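Local atomic coordinates of major pilin backbone protein T-antigen, T13 (Streptococcus pyogenes, PDB entry 6BBT), a protein that probably forms the repeating backbone subunit of the pili on the surface of Streptococcus pyogenes, where it serves as the T antigen used in serotyping. Residues A224-P227 and I228-Y232; I196-G200 and Q201-V205. One frame throughout, in Å; residues are numbered along the deposited sequence.

Contact 1 of 2, residues A224-P227 and I228-Y232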
ATOM      1  N   ALA A 224       9.696  -8.688 -11.835  1.00 16.13           N
ATOM      2  CA  ALA A 224      10.554  -8.354 -10.674  1.00 16.84           C
ATOM      3  C   ALA A 224       9.933  -7.381  -9.668  1.00 17.67           C
ATOM      4  O   ALA A 224      10.457  -7.238  -8.556  1.00 18.38           O
ATOM      5  CB  ALA A 224      11.888  -7.798 -11.152  1.00 17.14           C
ATOM      6  N   LYS A 225       8.859  -6.693 -10.075  1.00 16.70           N
ATOM      7  CA  LYS A 225       8.220  -5.649  -9.291  1.00 17.20           C
ATOM      8  C   LYS A 225       6.708  -5.919  -9.289  1.00 16.51           C
ATOM      9  O   LYS A 225       5.910  -5.097  -9.704  1.00 16.45           O
ATOM     10  CB  LYS A 225       8.566  -4.277  -9.877  1.00 18.14           C
ATOM     11  CG  LYS A 225      10.077  -3.931  -9.837  1.00 19.35           C
ATOM     12  CD  LYS A 225      10.418  -2.635 -10.571  1.00 20.21           C
ATOM     13  CE  LYS A 225      11.935  -2.424 -10.710  1.00 21.44           C
ATOM     14  NZ  LYS A 225      12.302  -1.135 -11.410  1.00 20.93           N
ATOM     15  N   LEU A 226       6.353  -7.104  -8.807  1.00 16.28           N
ATOM     16  CA  LEU A 226       5.009  -7.621  -8.873  1.00 16.17           C
ATOM     17  C   LEU A 226       4.203  -7.158  -7.643  1.00 15.99           C
ATOM     18  O   LEU A 226       4.714  -7.229  -6.529  1.00 15.38           O
ATOM     19  CB  LEU A 226       5.079  -9.147  -8.917  1.00 17.39           C
ATOM     20  CG  LEU A 226       3.814  -9.938  -9.202  1.00 17.65           C
ATOM     21  CD1 LEU A 226       3.196  -9.644 -10.560  1.00 18.13           C
ATOM     22  CD2 LEU A 226       4.138 -11.410  -9.107  1.00 18.64           C
ATOM     23  N   PRO A 227       2.953  -6.687  -7.840  1.00 15.45           N
ATOM     24  CA  PRO A 227       2.141  -6.300  -6.702  1.00 15.63           C
ATOM     25  C   PRO A 227       1.856  -7.470  -5.763  1.00 16.45           C
ATOM     26  O   PRO A 227       1.704  -8.615  -6.217  1.00 16.51           O
ATOM     27  CB  PRO A 227       0.843  -5.779  -7.330  1.00 15.49           C
ATOM     28  CG  PRO A 227       1.207  -5.396  -8.702  1.00 15.77           C
ATOM     29  CD  PRO A 227       2.286  -6.358  -9.116  1.00 15.52           C
ATOM     30  N   ILE A 228       1.850  -7.171  -4.465  1.00 17.52           N
ATOM     31  CA  ILE A 228       1.565  -8.151  -3.423  1.00 18.47           C
ATOM     32  C   ILE A 228       0.062  -8.263  -3.244  1.00 18.90           C
ATOM     33  O   ILE A 228      -0.642  -7.260  -3.207  1.00 19.10           O
ATOM     34  CB  ILE A 228       2.275  -7.797  -2.104  1.00 18.81           C
ATOM     35  CG1 ILE A 228       3.762  -8.078  -2.280  1.00 18.00           C
ATOM     36  CG2 ILE A 228       1.707  -8.630  -0.932  1.00 19.52           C
ATOM     37  CD1 ILE A 228       4.639  -7.554  -1.184  1.00 18.54           C
ATOM     38  N   GLY A 229      -0.425  -9.494  -3.170  1.00 20.65           N
ATOM     39  CA  GLY A 229      -1.840  -9.737  -2.930  1.00 22.05           C
ATOM     40  C   GLY A 229      -2.684  -9.938  -4.171  1.00 23.81           C
ATOM     41  O   GLY A 229      -3.888 -10.137  -4.047  1.00 26.92           O
ATOM     42  N   ILE A 230      -2.103  -9.880  -5.372  1.00 22.79           N
ATOM     43  CA  ILE A 230      -2.888 -10.217  -6.562  1.00 22.85           C
ATOM     44  C   ILE A 230      -2.798 -11.705  -6.803  1.00 21.11           C
ATOM     45  O   ILE A 230      -1.903 -12.360  -6.297  1.00 22.92           O
ATOM     46  CB  ILE A 230      -2.491  -9.426  -7.827  1.00 23.67           C
ATOM     47  CG1 ILE A 230      -1.042  -9.659  -8.249  1.00 24.04           C
ATOM     48  CG2 ILE A 230      -2.773  -7.949  -7.604  1.00 24.65           C
ATOM     49  CD1 ILE A 230      -0.793  -9.179  -9.671  1.00 25.01           C
ATOM     50  N   SER A 231      -3.726 -12.235  -7.570  1.00 20.01           N
ATOM     51  CA  SER A 231      -3.717 -13.635  -7.908  1.00 19.85           C
ATOM     52  C   SER A 231      -3.342 -13.783  -9.376  1.00 18.82           C
ATOM     53  O   SER A 231      -3.653 -12.914 -10.194  1.00 19.49           O
ATOM     54  CB  SER A 231      -5.064 -14.258  -7.627  1.00 21.07           C
ATOM     55  OG  SER A 231      -5.311 -14.293  -6.240  1.00 23.63           O
ATOM     56  N   TYR A 232      -2.646 -14.863  -9.694  1.00 16.93           N
ATOM     57  CA  TYR A 232      -2.290 -15.181 -11.071  1.00 16.79           C
ATOM     58  C   TYR A 232      -2.554 -16.645 -11.384  1.00 17.42           C
ATOM     59  O   TYR A 232      -2.628 -17.472 -10.484  1.00 16.84           O
ATOM     60  CB  TYR A 232      -0.818 -14.863 -11.354  1.00 16.51           C
ATOM     61  CG  TYR A 232       0.184 -15.662 -10.549  1.00 16.73           C
ATOM     62  CD1 TYR A 232       0.627 -16.914 -10.981  1.00 17.19           C
ATOM     63  CD2 TYR A 232       0.694 -15.168  -9.343  1.00 17.00           C
ATOM     64  CE1 TYR A 232       1.554 -17.648 -10.246  1.00 16.56           C
ATOM     65  CE2 TYR A 232       1.616 -15.895  -8.604  1.00 17.04           C
ATOM     66  CZ  TYR A 232       2.035 -17.133  -9.056  1.00 17.25           C
ATOM     67  OH  TYR A 232       2.960 -17.852  -8.328  1.00 19.08           O
TER

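Contact 2 of 2, residues I196-G200 and Q201-V205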
ATOM      1  N   ILE A 196       7.614  -7.096 -17.016  1.00 15.17           N
ATOM      2  CA  ILE A 196       8.140  -8.425 -17.172  1.00 15.00           C
ATOM      3  C   ILE A 196       9.470  -8.305 -17.939  1.00 16.27           C
ATOM      4  O   ILE A 196       9.589  -7.454 -18.832  1.00 15.70           O
ATOM      5  CB  ILE A 196       7.146  -9.346 -17.896  1.00 15.52           C
ATOM      6  CG1 ILE A 196       7.604 -10.804 -17.886  1.00 16.54           C
ATOM      7  CG2 ILE A 196       6.871  -8.920 -19.329  1.00 15.67           C
ATOM      8  CD1 ILE A 196       6.508 -11.780 -18.260  1.00 17.07           C
ATOM      9  N   ILE A 197      10.435  -9.158 -17.598  1.00 16.04           N
ATOM     10  CA  ILE A 197      11.696  -9.234 -18.342  1.00 17.54           C
ATOM     11  C   ILE A 197      11.698 -10.540 -19.089  1.00 17.83           C
ATOM     12  O   ILE A 197      11.607 -11.609 -18.491  1.00 17.68           O
ATOM     13  CB  ILE A 197      12.932  -9.095 -17.442  1.00 18.54           C
ATOM     14  CG1 ILE A 197      12.861  -7.752 -16.713  1.00 18.81           C
ATOM     15  CG2 ILE A 197      14.217  -9.233 -18.295  1.00 18.74           C
ATOM     16  CD1 ILE A 197      13.826  -7.599 -15.565  1.00 20.20           C
ATOM     17  N   GLN A 198      11.797 -10.439 -20.408  1.00 18.50           N
ATOM     18  CA  GLN A 198      11.555 -11.548 -21.298  1.00 19.05           C
ATOM     19  C   GLN A 198      12.575 -11.474 -22.432  1.00 19.00           C
ATOM     20  O   GLN A 198      12.663 -10.455 -23.108  1.00 17.98           O
ATOM     21  CB  GLN A 198      10.125 -11.404 -21.821  1.00 20.71           C
ATOM     22  CG  GLN A 198       9.719 -12.320 -22.955  1.00 22.17           C
ATOM     23  CD  GLN A 198       8.230 -12.201 -23.295  1.00 23.28           C
ATOM     24  OE1 GLN A 198       7.439 -11.676 -22.515  1.00 26.17           O
ATOM     25  NE2 GLN A 198       7.850 -12.699 -24.452  1.00 24.34           N
ATOM     26  N   ASP A 199      13.348 -12.544 -22.597  1.00 20.19           N
ATOM     27  CA  ASP A 199      14.505 -12.579 -23.498  1.00 22.50           C
ATOM     28  C   ASP A 199      15.379 -11.314 -23.402  1.00 20.81           C
ATOM     29  O   ASP A 199      15.740 -10.715 -24.413  1.00 19.78           O
ATOM     30  CB  ASP A 199      14.040 -12.811 -24.935  1.00 26.29           C
ATOM     31  CG  ASP A 199      15.206 -13.158 -25.879  1.00 30.60           C
ATOM     32  OD1 ASP A 199      16.100 -13.941 -25.479  1.00 33.06           O
ATOM     33  OD2 ASP A 199      15.241 -12.617 -27.005  1.00 34.80           O
ATOM     34  N   GLY A 200      15.642 -10.868 -22.182  1.00 19.84           N
ATOM     35  CA  GLY A 200      16.434  -9.654 -21.945  1.00 19.81           C
ATOM     36  C   GLY A 200      15.686  -8.329 -21.962  1.00 19.89           C
ATOM     37  O   GLY A 200      16.205  -7.335 -21.445  1.00 18.79           O
ATOM     38  N   GLN A 201      14.487  -8.299 -22.549  1.00 20.89           N
ATOM     39  CA  GLN A 201      13.776  -7.047 -22.788  1.00 22.74           C
ATOM     40  C   GLN A 201      12.725  -6.824 -21.728  1.00 21.32           C
ATOM     41  O   GLN A 201      12.045  -7.773 -21.311  1.00 21.79           O
ATOM     42  CB  GLN A 201      13.052  -7.062 -24.139  1.00 25.55           C
ATOM     43  CG  GLN A 201      13.911  -7.325 -25.357  1.00 29.55           C
ATOM     44  CD  GLN A 201      13.060  -7.689 -26.569  1.00 35.10           C
ATOM     45  OE1 GLN A 201      13.313  -8.690 -27.251  1.00 40.42           O
ATOM     46  NE2 GLN A 201      12.025  -6.894 -26.821  1.00 37.07           N
ATOM     47  N   THR A 202      12.583  -5.576 -21.314  1.00 21.00           N
ATOM     48  CA  THR A 202      11.568  -5.185 -20.340  1.00 22.78           C
ATOM     49  C   THR A 202      10.282  -4.897 -21.122  1.00 22.82           C
ATOM     50  O   THR A 202      10.285  -4.070 -22.027  1.00 21.95           O
ATOM     51  CB  THR A 202      12.026  -3.977 -19.518  1.00 25.13           C
ATOM     52  OG1 THR A 202      13.101  -4.375 -18.642  1.00 26.87           O
ATOM     53  CG2 THR A 202      10.892  -3.438 -18.665  1.00 26.89           C
ATOM     54  N   LYS A 203       9.215  -5.621 -20.799  1.00 21.64           N
ATOM     55  CA  LYS A 203       7.917  -5.467 -21.448  1.00 21.65           C
ATOM     56  C   LYS A 203       6.806  -5.269 -20.424  1.00 20.18           C
ATOM     57  O   LYS A 203       7.069  -5.312 -19.218  1.00 18.48           O
ATOM     58  CB  LYS A 203       7.634  -6.704 -22.280  1.00 23.52           C
ATOM     59  CG  LYS A 203       8.542  -6.842 -23.471  1.00 26.64           C
ATOM     60  CD  LYS A 203       8.003  -7.915 -24.389  1.00 31.09           C
ATOM     61  CE  LYS A 203       8.820  -8.016 -25.660  1.00 35.21           C
ATOM     62  NZ  LYS A 203       8.379  -9.201 -26.448  1.00 37.15           N
ATOM     63  N   ASP A 204       5.573  -5.052 -20.910  1.00 18.81           N
ATOM     64  CA  ASP A 204       4.413  -4.750 -20.043  1.00 18.43           C
ATOM     65  C   ASP A 204       3.373  -5.855 -20.125  1.00 17.47           C
ATOM     66  O   ASP A 204       2.929  -6.232 -21.231  1.00 15.76           O
ATOM     67  CB  ASP A 204       3.738  -3.439 -20.446  1.00 20.47           C
ATOM     68  CG  ASP A 204       4.534  -2.222 -20.098  1.00 22.57           C
ATOM     69  OD1 ASP A 204       5.239  -2.208 -19.078  1.00 24.66           O
ATOM     70  OD2 ASP A 204       4.430  -1.233 -20.845  1.00 27.20           O
ATOM     71  N   VAL A 205       3.019  -6.394 -18.958  1.00 15.46           N
ATOM     72  CA  VAL A 205       1.894  -7.289 -18.813  1.00 14.81           C
ATOM     73  C   VAL A 205       0.727  -6.437 -18.313  1.00 13.79           C
ATOM     74  O   VAL A 205       0.859  -5.735 -17.324  1.00 14.30           O
ATOM     75  CB  VAL A 205       2.201  -8.404 -17.809  1.00 14.69           C
ATOM     76  CG1 VAL A 205       0.988  -9.319 -17.626  1.00 15.20           C
ATOM     77  CG2 VAL A 205       3.407  -9.196 -18.280  1.00 14.94           C
TER
HETATM   78  O   HOH W   1      11.208 -10.288 -25.564  1.00 39.90           O
HETATM   79  O   HOH W   2      15.499  -5.278 -19.719  1.00 21.03           O

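Contact 1 of 2, residues A224-P227 and I228-Y232
Ile230 reaches back across the bend at Ile228 and Gly229 to meet both Leu226 and Pro227, so the closing residue of the bend packs on the two that open it. Its methyl CD1 makes both apolar contacts, lying 4.1 Å from CD1 of Leu226 and 4.2 Å from CD of the Pro227 ring. The Leu226 and Ile230 side chains run at a slant to one another and touch only through these terminal carbons. With CG1 of Ile230 set between its own backbone N and carbonyl carbon (chi1 61°), CG1 also comes within 3.6 Å of Pro227 O. Ile228 turns the other way: its CB points away from residues 224-227, and the side chain packs on Lys155 and Thr157 of strand 148-166. Gly229 takes the positive phi (94°) that carries the chain round between the two isoleucines. Polar partners for part of the bend come from outside: Thr266 OG1 bonds to Pro227 O, and the backbone of Thr266 to those of Gly229 and Ile230. Side-chain contact within the bend, made through Ile230 CD1, is apolar, while several of its peptide groups are bonded by Thr266 in a neighbouring loop.

Contact 2 of 2, residues I196-G200 and Q201-V205
Ile196 and Lys203 face each other as an antiparallel hydrogen-bonded pair. Lys203 N gives the straighter bond, 2.7 Å to Ile196 O at 176° and almost in line with the carbonyl, whereas Ile196 N approaches Lys203 O (2.9 Å) from above its carbonyl plane. Gln198 and Gln201 form the next such pair, closing a type I' turn: Gln198 N lies 2.8 Å from Gln201 O, and Gln201 N returns a bond to Gln198 O from well above the carbonyl plane. Asp199 and Gly200, both with positive phi, occupy the two corners of this tight hairpin. Two waters extend the network. One donates to Gln198 O and weakly accepts from Lys203 NZ; the other joins Gly200 O to Thr202 OG1, 2.8 Å from each. Between the bonded pairs, Ile197 CG1 slants across Thr202 with 3.9 Å to OG1. The apolar end belongs to Ile196, whose branch CG2, wedged between its own backbone N and carbonyl carbon, meets Val205 CG2 at 3.6 Å and Lys203 CB at 3.8 Å. Tyr211 of strand 211-215 packs against Ile196, Lys203 and Val205, and its hydroxyl bonds Gln198 OE1. Away from the hairpin partner, strand 193-198 also pairs with strand 220-227, whose Ile221 and Leu223 touch Ile196.

In the fold
Strand 220-227 ties the two sites together: contact 1 lies where the chain passes from it to strand 231-236 of another sheet, while contact 2 is a hairpin whose first strand pairs with it. Their centres are 16 Å apart and their nearest atoms about 5 Å, without touching. Contact 1 is buried and held by hydrocarbon, its backbone bonding to partners outside the bend. Contact 2, at the surface, makes four backbone bonds between its own strands and bridges some of its polar groups with water, with Ile196 and Val205 its buried residues. Both belong to the DUF7601 family region, of the transthyretin clan, one at a sheet-to-sheet crossing and the other at a surface hairpin.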